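Local coordinates for p800 reaction center core protein (Heliobacterium modesticaldum, PDB 5V8K) that forms the homodimeric photosynthetic reaction centre of a heliobacterium, holding bacteriochlorophylls, chlorophyll-type acceptors and an iron-sulfur cluster for light-driven electron transfer, at residues 61-66 and 232-237; 544-549 and 571-576. All blocks are in the same frame, centred on the assembly; numbering follows the deposited sequence.

Overall arrangement
Contacts 1 and 2 illustrate how one pigment protein uses apolar and polar chemistry in different places. Both are buried and share no helix. They sit on opposite sides of the chain's centre, their nearest atoms about 31 Å apart, with contact 1 complete in the sequence before contact 2 begins. At contact 1 the helices 58-67 and 234-240 meet mainly through apolar groups beside a bacteriochlorophyll g, with one water bridging Y66 and E237, and no other protein chain touches the two segments. At contact 2 helix 543-560 faces the loop that leads into helix 575-599, and a direct hydrogen bond joins them, close to the second subunit, the iron-sulfur cluster and 8(1)-hydroxychlorophyll aF.

Contact 1: 61-66 and 232-237; sequences FYARLY and FGFMRE. With GBF (Bacteriochlorophyll g), chain V.
F234 takes the crowded first torsion, with CG between its backbone N and carbonyl carbon (chi1 71°), and its ring reaches A63 and R64; Y66 has CG anti to its own N (chi1 172°) on the way to E237. F234 CD1 lies 3.3 Å from A63 O, while CE1 meets A63 CB at 3.8 Å. M235 supplies the other apolar contact, CG to A63 CB at 4.0 Å. R64 bends at chi2, bringing CD to 3.9 Å from F234 CZ, and again at chi3, which turns NE toward the pigment; the guanidinium and ring planes are 66° apart. NE donates to the ester carbonyl O1A of bacteriochlorophyll g at 3.2 Å, and NH1 adds a weak bond to the same oxygen. NH1 and NH2 also bond to O1A and OBD oxygens of bacteriochlorophyll beyond this molecule, so one arginine serves several pigment carbonyls. An alanine at R64 would probably leave these carbonyls without their donors and open a gap where CG and CD now fill the space beside the pigment methyl ester and F234 CZ. F234 and M235 also touch that ester: its O2D lies in plane at the edge of the F234 ring, and M235 SD packs against CED. At the other end the Y66 hydroxyl touches E237 CB, and a water 2.8 Å from Y66 OH donates to E237 OE2 at 2.9 Å, linking the helices. The pair thus forms part of the bacteriochlorophyll pocket. Around it, M235 rests on L259, V260 and A263 of helix 258-291, Y62 and L65 lean on A79 of helix 77-97, and A63 and Y62 also meet Y238 of helix 234-240.

Contact 2: 544-549 and 571-576; sequences GSRDEG and RALSLK. With AOH (8(1)-OH-Chlorophyll aF), chain E.
D547 joins A572 by the direct hydrogen bond of this contact: chi1 (-159°) sets CG anti to the backbone N, and from there OD1 accepts from A572 N at 3.0 Å. The bond is nearly straight (161°) and uses the anti lone pair of OD1; the other oxygen, OD2, is bonded to W408 NE1 of the second subunit. A572 CB settles on the helix, 3.6 Å from D547 N, and also lies over one face of the R546 guanidinium. R546 bends at chi3 (38°), which sets NE off the line of the chain; its NH1 lies 3.7 Å from L573 CB, which sits in plane at the guanidinium edge. A water accepts from R546 NH1 at 2.9 Å and can donate to S574 O, though it has more acceptors in reach than protons. Nearer the backbone, R546 CG packs on the chlorophyll ring at C3D (3.5 Å). R571 extends from CG to NE and folds NH1 onto A572 O at 3.0 Å, while also pairing with E577. S574, the N-cap of helix 575-599, completes a capping box with E577. Toward the pigment, S545 OG donates to the keto oxygen OBD of 8(1)-hydroxychlorophyll aF at 2.8 Å, and the magnesium takes a water as its ligand. Chemically, then, this part of helix 543-560 bonds both to the loop leading into helix 575-599, whose L575 touches the iron-sulfur cluster, and to a chlorophyll of the kind that acts as primary acceptor in heliobacteria, and the hydrogen bond to its keto group would probably tune that pigment's electronic properties.

Contact 1: 61-66 and 232-237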
loop_
_atom_site.group_PDB
_atom_site.type_symbol
_atom_site.label_atom_id
_atom_site.label_comp_id
_atom_site.label_asym_id
_atom_site.label_seq_id
_atom_site.Cartn_x
_atom_site.Cartn_y
_atom_site.Cartn_z
ATOM N N PHE A 61 8.920 22.499 22.423
ATOM C CA PHE A 61 8.497 23.271 23.589
ATOM C C PHE A 61 9.701 23.774 24.384
ATOM O O PHE A 61 9.657 24.868 24.969
ATOM C CB PHE A 61 7.580 22.418 24.464
ATOM C CG PHE A 61 6.211 22.297 23.925
ATOM C CD1 PHE A 61 5.905 21.285 23.047
ATOM C CD2 PHE A 61 5.241 23.211 24.245
ATOM C CE1 PHE A 61 4.649 21.165 22.524
ATOM C CE2 PHE A 61 3.949 23.111 23.698
ATOM C CZ PHE A 61 3.663 22.105 22.845
ATOM N N TYR A 62 10.788 23.004 24.397
ATOM C CA TYR A 62 12.008 23.497 25.025
ATOM C C TYR A 62 12.655 24.573 24.169
ATOM O O TYR A 62 13.249 25.515 24.715
ATOM C CB TYR A 62 12.991 22.345 25.291
ATOM C CG TYR A 62 12.803 21.768 26.689
ATOM C CD1 TYR A 62 11.871 20.769 26.939
ATOM C CD2 TYR A 62 13.544 22.270 27.780
ATOM C CE1 TYR A 62 11.676 20.280 28.220
ATOM C CE2 TYR A 62 13.362 21.794 29.062
ATOM C CZ TYR A 62 12.448 20.799 29.277
ATOM O OH TYR A 62 12.276 20.336 30.538
ATOM N N ALA A 63 12.541 24.466 22.835
ATOM C CA ALA A 63 12.982 25.563 21.984
ATOM C C ALA A 63 12.227 26.844 22.316
ATOM O O ALA A 63 12.811 27.930 22.260
ATOM C CB ALA A 63 12.806 25.223 20.490
ATOM N N ARG A 64 10.953 26.740 22.706
ATOM C CA ARG A 64 10.231 27.924 23.156
ATOM C C ARG A 64 10.817 28.481 24.448
ATOM O O ARG A 64 10.973 29.704 24.589
ATOM C CB ARG A 64 8.747 27.615 23.317
ATOM C CG ARG A 64 8.021 27.452 21.940
ATOM C CD ARG A 64 7.466 28.807 21.459
ATOM N NE ARG A 64 6.148 28.994 22.019
ATOM C CZ ARG A 64 5.676 30.079 22.624
ATOM N NH1 ARG A 64 4.422 30.055 23.038
ATOM N NH2 ARG A 64 6.415 31.158 22.850
ATOM N N LEU A 65 11.152 27.607 25.414
ATOM C CA LEU A 65 11.743 28.102 26.659
ATOM C C LEU A 65 12.984 28.910 26.346
ATOM O O LEU A 65 13.213 29.985 26.921
ATOM C CB LEU A 65 12.121 26.957 27.598
ATOM C CG LEU A 65 11.039 26.094 28.235
ATOM C CD1 LEU A 65 11.681 25.141 29.207
ATOM C CD2 LEU A 65 10.054 26.950 28.929
ATOM N N TYR A 66 13.811 28.368 25.453
ATOM C CA TYR A 66 15.015 29.034 24.991
ATOM C C TYR A 66 14.715 30.421 24.442
ATOM O O TYR A 66 15.366 31.402 24.809
ATOM C CB TYR A 66 15.673 28.154 23.938
ATOM C CG TYR A 66 16.822 28.806 23.248
ATOM C CD1 TYR A 66 18.023 29.002 23.909
ATOM C CD2 TYR A 66 16.708 29.233 21.928
ATOM C CE1 TYR A 66 19.098 29.611 23.269
ATOM C CE2 TYR A 66 17.764 29.838 21.287
ATOM C CZ TYR A 66 18.945 30.014 21.963
ATOM O OH TYR A 66 19.986 30.615 21.341
ATOM N N PHE A 232 11.140 32.351 13.525
ATOM C CA PHE A 232 11.219 30.932 13.822
ATOM C C PHE A 232 12.635 30.390 13.768
ATOM O O PHE A 232 12.829 29.179 13.908
ATOM C CB PHE A 232 10.307 30.157 12.866
ATOM C CG PHE A 232 8.902 30.573 12.949
ATOM C CD1 PHE A 232 8.089 30.068 13.948
ATOM C CD2 PHE A 232 8.386 31.486 12.049
ATOM C CE1 PHE A 232 6.777 30.460 14.049
ATOM C CE2 PHE A 232 7.083 31.880 12.137
ATOM C CZ PHE A 232 6.276 31.375 13.151
ATOM N N GLY A 233 13.633 31.252 13.579
ATOM C CA GLY A 233 15.022 30.831 13.731
ATOM C C GLY A 233 15.395 30.402 15.142
ATOM O O GLY A 233 16.496 29.866 15.349
ATOM N N PHE A 234 14.520 30.626 16.121
ATOM C CA PHE A 234 14.886 30.193 17.465
ATOM C C PHE A 234 14.972 28.679 17.528
ATOM O O PHE A 234 15.669 28.143 18.381
ATOM C CB PHE A 234 13.895 30.729 18.509
ATOM C CG PHE A 234 12.523 30.085 18.463
ATOM C CD1 PHE A 234 12.274 28.933 19.204
ATOM C CD2 PHE A 234 11.485 30.635 17.699
ATOM C CE1 PHE A 234 11.056 28.322 19.199
ATOM C CE2 PHE A 234 10.198 30.025 17.687
ATOM C CZ PHE A 234 9.986 28.860 18.427
ATOM N N MET A 235 14.311 27.984 16.613
ATOM C CA MET A 235 14.384 26.525 16.576
ATOM C C MET A 235 15.689 26.035 15.969
ATOM O O MET A 235 16.176 24.970 16.362
ATOM C CB MET A 235 13.196 25.956 15.804
ATOM C CG MET A 235 11.929 25.814 16.624
ATOM S SD MET A 235 10.548 25.253 15.587
ATOM C CE MET A 235 9.898 26.795 14.930
ATOM N N ARG A 236 16.289 26.796 15.050
ATOM C CA ARG A 236 17.643 26.473 14.588
ATOM C C ARG A 236 18.655 26.697 15.707
ATOM O O ARG A 236 19.515 25.850 15.962
ATOM C CB ARG A 236 18.046 27.327 13.373
ATOM C CG ARG A 236 17.344 27.037 12.052
ATOM C CD ARG A 236 17.950 27.902 10.905
ATOM N NE ARG A 236 17.657 29.324 11.089
ATOM C CZ ARG A 236 18.531 30.243 11.498
ATOM N NH1 ARG A 236 19.789 29.913 11.736
ATOM N NH2 ARG A 236 18.144 31.505 11.661
ATOM N N GLU A 237 18.577 27.856 16.363
ATOM C CA GLU A 237 19.562 28.222 17.380
ATOM C C GLU A 237 19.493 27.295 18.577
ATOM O O GLU A 237 20.522 26.849 19.079
ATOM C CB GLU A 237 19.324 29.660 17.825
ATOM C CG GLU A 237 19.505 30.684 16.722
ATOM C CD GLU A 237 20.883 31.227 16.667
ATOM O OE1 GLU A 237 21.585 30.858 15.698
ATOM O OE2 GLU A 237 21.254 32.009 17.585
HETATM MG MG GBF V . 0.768 26.449 16.255
HETATM C CHA GBF V . 3.930 27.179 17.615
HETATM C CHB GBF V . 0.797 23.579 17.913
HETATM C CHC GBF V . -2.571 26.370 15.563
HETATM C CHD GBF V . 0.779 29.894 15.158
HETATM N NA GBF V . 2.076 25.549 17.479
HETATM C C1A GBF V . 3.299 25.856 17.932
HETATM C C2A GBF V . 4.064 24.867 18.794
HETATM C C3A GBF V . 3.123 23.677 18.658
HETATM C C4A GBF V . 1.929 24.309 17.970
HETATM C CMA GBF V . 3.651 22.561 17.784
HETATM C CAA GBF V . 4.325 25.226 20.268
HETATM C CBA GBF V . 3.070 25.451 21.103
HETATM C CGA GBF V . 2.594 26.862 21.022
HETATM O O1A GBF V . 3.403 27.767 20.926
HETATM O O2A GBF V . 1.171 27.146 21.009
HETATM N NB GBF V . -0.699 25.144 16.735
HETATM C C1B GBF V . -0.523 23.959 17.326
HETATM C C2B GBF V . -1.753 23.288 17.309
HETATM C C3B GBF V . -2.669 24.100 16.665
HETATM C C4B GBF V . -1.960 25.246 16.305
HETATM C CMB GBF V . -2.037 21.928 17.894
HETATM C CAB GBF V . -4.106 23.825 16.391
HETATM C CBB GBF V . -4.781 22.698 16.505
HETATM N NC GBF V . -0.546 27.814 15.488
HETATM C C1C GBF V . -1.844 27.622 15.273
HETATM C C2C GBF V . -2.780 28.623 14.687
HETATM C C3C GBF V . -1.678 29.576 14.680
HETATM C C4C GBF V . -0.442 29.094 15.095
HETATM C CMC GBF V . -3.107 28.129 13.276
HETATM C CAC GBF V . -1.848 30.962 14.219
HETATM C CBC GBF V . -3.195 31.474 13.762
HETATM N ND GBF V . 1.902 28.136 16.326
HETATM C C1D GBF V . 1.948 29.374 15.861
HETATM C C2D GBF V . 3.230 30.335 15.966
HETATM C C3D GBF V . 3.882 29.313 16.666
HETATM C C4D GBF V . 3.161 28.092 16.899
HETATM C CMD GBF V . 3.543 31.732 15.514
HETATM C CAD GBF V . 5.226 29.120 17.274
HETATM O OBD GBF V . 6.259 29.863 17.455
HETATM C CBD GBF V . 5.212 27.818 18.008
HETATM C CGD GBF V . 6.379 26.949 17.679
HETATM O O1D GBF V . 6.721 26.692 16.552
HETATM O O2D GBF V . 7.133 26.347 18.735
HETATM C CED GBF V . 8.244 25.512 18.411
HETATM C C1 GBF V . 0.756 28.509 21.166
HETATM C C2 GBF V . -0.760 28.651 21.225
HETATM C C3 GBF V . -1.506 28.654 20.105
HETATM C C4 GBF V . -0.820 28.539 18.777
HETATM C C5 GBF V . -3.019 28.801 20.109
HETATM C C6 GBF V . -3.705 28.268 21.373
HETATM C C7 GBF V . -5.131 28.778 21.491
HETATM C C8 GBF V . -6.049 28.152 22.256
HETATM C C9 GBF V . -5.687 26.916 23.010
HETATM C C10 GBF V . -7.456 28.674 22.398
HETATM C C11 GBF V . -8.233 28.408 21.129
HETATM C C12 GBF V . -9.273 29.483 21.004
HETATM C C13 GBF V . -9.862 29.743 19.833
HETATM C C14 GBF V . -9.512 28.949 18.596
HETATM C C15 GBF V . -10.912 30.827 19.776
HETATM O O HOH W 1 19.373 32.781 19.629
#

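Contact 2: 544-549 and 571-576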
loop_
_atom_site.group_PDB
_atom_site.type_symbol
_atom_site.label_atom_id
_atom_site.label_comp_id
_atom_site.label_asym_id
_atom_site.label_seq_id
_atom_site.Cartn_x
_atom_site.Cartn_y
_atom_site.Cartn_z
ATOM N N GLY A 544 -18.596 -7.931 4.459
ATOM C CA GLY A 544 -19.378 -9.131 4.695
ATOM C C GLY A 544 -18.529 -10.355 4.963
ATOM O O GLY A 544 -18.857 -11.179 5.824
ATOM N N SER A 545 -17.439 -10.514 4.208
ATOM C CA SER A 545 -16.500 -11.598 4.471
ATOM C C SER A 545 -16.089 -11.619 5.940
ATOM O O SER A 545 -16.082 -12.672 6.586
ATOM C CB SER A 545 -15.268 -11.441 3.588
ATOM O OG SER A 545 -14.394 -12.515 3.814
ATOM N N ARG A 546 -15.708 -10.451 6.466
ATOM C CA ARG A 546 -15.219 -10.341 7.831
ATOM C C ARG A 546 -16.309 -10.617 8.869
ATOM O O ARG A 546 -16.049 -11.246 9.896
ATOM C CB ARG A 546 -14.625 -8.946 8.021
ATOM C CG ARG A 546 -13.314 -8.763 7.250
ATOM C CD ARG A 546 -12.953 -7.298 7.039
ATOM N NE ARG A 546 -13.264 -6.422 8.168
ATOM C CZ ARG A 546 -13.940 -5.283 8.073
ATOM N NH1 ARG A 546 -14.206 -4.580 9.163
ATOM N NH2 ARG A 546 -14.389 -4.839 6.911
ATOM N N ASP A 547 -17.536 -10.158 8.625
ATOM C CA ASP A 547 -18.615 -10.395 9.579
ATOM C C ASP A 547 -18.935 -11.884 9.673
ATOM O O ASP A 547 -19.196 -12.406 10.757
ATOM C CB ASP A 547 -19.833 -9.588 9.150
ATOM C CG ASP A 547 -20.828 -9.350 10.296
ATOM O OD1 ASP A 547 -20.416 -8.872 11.387
ATOM O OD2 ASP A 547 -22.018 -9.642 10.083
ATOM N N GLU A 548 -18.846 -12.585 8.549
ATOM C CA GLU A 548 -19.064 -14.025 8.490
ATOM C C GLU A 548 -17.927 -14.779 9.161
ATOM O O GLU A 548 -18.161 -15.740 9.895
ATOM C CB GLU A 548 -19.199 -14.445 7.015
ATOM C CG GLU A 548 -19.474 -15.903 6.721
ATOM C CD GLU A 548 -19.750 -16.155 5.226
ATOM O OE1 GLU A 548 -20.876 -16.620 4.918
ATOM O OE2 GLU A 548 -18.838 -15.889 4.376
ATOM N N GLY A 549 -16.685 -14.357 8.927
ATOM C CA GLY A 549 -15.556 -15.028 9.541
ATOM C C GLY A 549 -15.473 -14.748 11.032
ATOM O O GLY A 549 -14.984 -15.576 11.804
ATOM N N ARG A 571 -18.906 -8.804 16.209
ATOM C CA ARG A 571 -19.241 -8.534 14.810
ATOM C C ARG A 571 -18.055 -7.821 14.202
ATOM O O ARG A 571 -17.164 -7.334 14.914
ATOM C CB ARG A 571 -20.517 -7.690 14.678
ATOM C CG ARG A 571 -20.440 -6.369 15.426
ATOM C CD ARG A 571 -21.572 -5.446 15.037
ATOM N NE ARG A 571 -21.492 -4.149 15.728
ATOM C CZ ARG A 571 -20.755 -3.113 15.328
ATOM N NH1 ARG A 571 -19.987 -3.174 14.220
ATOM N NH2 ARG A 571 -20.795 -1.990 16.026
ATOM N N ALA A 572 -18.024 -7.786 12.876
ATOM C CA ALA A 572 -17.017 -6.955 12.242
ATOM C C ALA A 572 -17.439 -5.498 12.365
ATOM O O ALA A 572 -18.624 -5.168 12.487
ATOM C CB ALA A 572 -16.827 -7.355 10.776
ATOM N N LEU A 573 -16.455 -4.620 12.375
ATOM C CA LEU A 573 -16.737 -3.212 12.179
ATOM C C LEU A 573 -17.656 -3.047 10.966
ATOM O O LEU A 573 -17.514 -3.749 9.961
ATOM C CB LEU A 573 -15.438 -2.454 11.964
ATOM C CG LEU A 573 -14.412 -2.495 13.093
ATOM C CD1 LEU A 573 -13.168 -1.975 12.508
ATOM C CD2 LEU A 573 -14.846 -1.636 14.175
ATOM N N SER A 574 -18.624 -2.149 11.082
ATOM C CA SER A 574 -19.591 -1.892 10.030
ATOM C C SER A 574 -18.954 -1.086 8.908
ATOM O O SER A 574 -17.827 -0.606 9.020
ATOM C CB SER A 574 -20.798 -1.146 10.589
ATOM O OG SER A 574 -20.445 0.157 11.036
ATOM N N LEU A 575 -19.686 -0.956 7.795
ATOM C CA LEU A 575 -19.200 -0.147 6.678
ATOM C C LEU A 575 -18.806 1.231 7.172
ATOM O O LEU A 575 -17.699 1.699 6.908
ATOM C CB LEU A 575 -20.260 -0.028 5.568
ATOM C CG LEU A 575 -20.638 -1.322 4.836
ATOM C CD1 LEU A 575 -21.723 -1.040 3.890
ATOM C CD2 LEU A 575 -19.437 -1.948 4.062
ATOM N N LYS A 576 -19.708 1.888 7.904
ATOM C CA LYS A 576 -19.484 3.258 8.358
ATOM C C LYS A 576 -18.312 3.358 9.329
ATOM O O LYS A 576 -17.484 4.273 9.214
ATOM C CB LYS A 576 -20.752 3.799 9.018
ATOM C CG LYS A 576 -21.891 3.903 8.088
ATOM C CD LYS A 576 -23.220 4.115 8.803
ATOM C CE LYS A 576 -23.424 5.545 9.150
ATOM N NZ LYS A 576 -24.838 5.795 9.429
HETATM C C1 AOH E . -5.694 -16.315 12.275
HETATM C C2 AOH E . -4.987 -15.013 12.535
HETATM C C3 AOH E . -3.792 -14.709 12.045
HETATM C C4 AOH E . -3.036 -15.656 11.201
HETATM C C5 AOH E . -3.185 -13.393 12.429
HETATM C C6 AOH E . -2.242 -13.544 13.616
HETATM C C7 AOH E . -1.492 -12.233 13.681
HETATM C C8 AOH E . -0.559 -11.998 14.596
HETATM C C9 AOH E . -0.288 -13.043 15.638
HETATM C C10 AOH E . 0.097 -10.641 14.649
HETATM C C11 AOH E . 1.258 -10.308 13.742
HETATM C C15 AOH E . 3.706 -8.996 12.739
HETATM C C14 AOH E . 3.220 -6.945 14.239
HETATM C C13 AOH E . 2.838 -8.322 13.754
HETATM C C12 AOH E . 1.724 -8.934 14.200
HETATM N NB AOH E . -5.261 -9.535 8.037
HETATM N ND AOH E . -8.912 -10.175 6.374
HETATM C C1A AOH E . -8.622 -12.024 8.803
HETATM C C1B AOH E . -4.766 -10.064 9.176
HETATM C C1C AOH E . -5.550 -7.878 5.532
HETATM C C1D AOH E . -9.480 -9.651 5.279
HETATM C C2A AOH E . -8.533 -13.128 9.818
HETATM C C2B AOH E . -3.525 -9.531 9.514
HETATM C C2C AOH E . -5.546 -7.192 4.325
HETATM C C2D AOH E . -10.741 -10.182 5.077
HETATM C C3A AOH E . -7.317 -12.593 10.577
HETATM C C3B AOH E . -3.243 -8.643 8.482
HETATM C C3C AOH E . -6.787 -7.408 3.759
HETATM C C3D AOH E . -10.938 -11.091 6.111
HETATM C C4A AOH E . -6.718 -11.523 9.700
HETATM C C4B AOH E . -4.308 -8.695 7.585
HETATM C C4C AOH E . -7.455 -8.226 4.685
HETATM C C4D AOH E . -9.779 -11.105 6.886
HETATM C CAA AOH E . -8.379 -14.489 9.157
HETATM C CAB AOH E . -2.015 -7.869 8.554
HETATM C CAC AOH E . -7.197 -6.909 2.441
HETATM C CAD AOH E . -11.758 -12.221 6.630
HETATM C CBA AOH E . -8.687 -15.615 10.146
HETATM C CBB AOH E . -1.719 -6.782 7.905
HETATM C CBC AOH E . -8.515 -6.206 2.414
HETATM C CBD AOH E . -11.087 -12.763 7.851
HETATM C CED AOH E . -12.870 -11.308 10.956
HETATM C CGA AOH E . -7.465 -16.312 10.668
HETATM C CGD AOH E . -11.983 -12.615 9.054
HETATM C CHA AOH E . -9.836 -11.995 7.958
HETATM C CHB AOH E . -5.494 -11.072 9.991
HETATM C CHC AOH E . -4.377 -7.866 6.392
HETATM C CHD AOH E . -8.811 -8.664 4.408
HETATM C CMA AOH E . -7.679 -11.999 11.932
HETATM C CMB AOH E . -2.659 -9.819 10.720
HETATM C CMC AOH E . -4.416 -6.402 3.730
HETATM C CMD AOH E . -11.656 -9.778 3.955
HETATM N NA AOH E . -7.584 -11.195 8.727
HETATM N NC AOH E . -6.718 -8.485 5.777
HETATM O O1 AOH E . -7.272 -8.000 1.491
HETATM O O1A AOH E . -6.551 -16.656 9.929
HETATM O O1D AOH E . -12.633 -13.551 9.487
HETATM O O2A AOH E . -7.043 -15.983 11.964
HETATM O O2D AOH E . -12.089 -11.350 9.741
HETATM O OBD AOH E . -12.976 -12.325 6.249
HETATM MG MG AOH E . -7.200 -9.717 7.374
HETATM O O HOH W 2 -15.702 -2.384 7.924
HETATM O O HOH W 3 -8.117 -7.973 8.713
#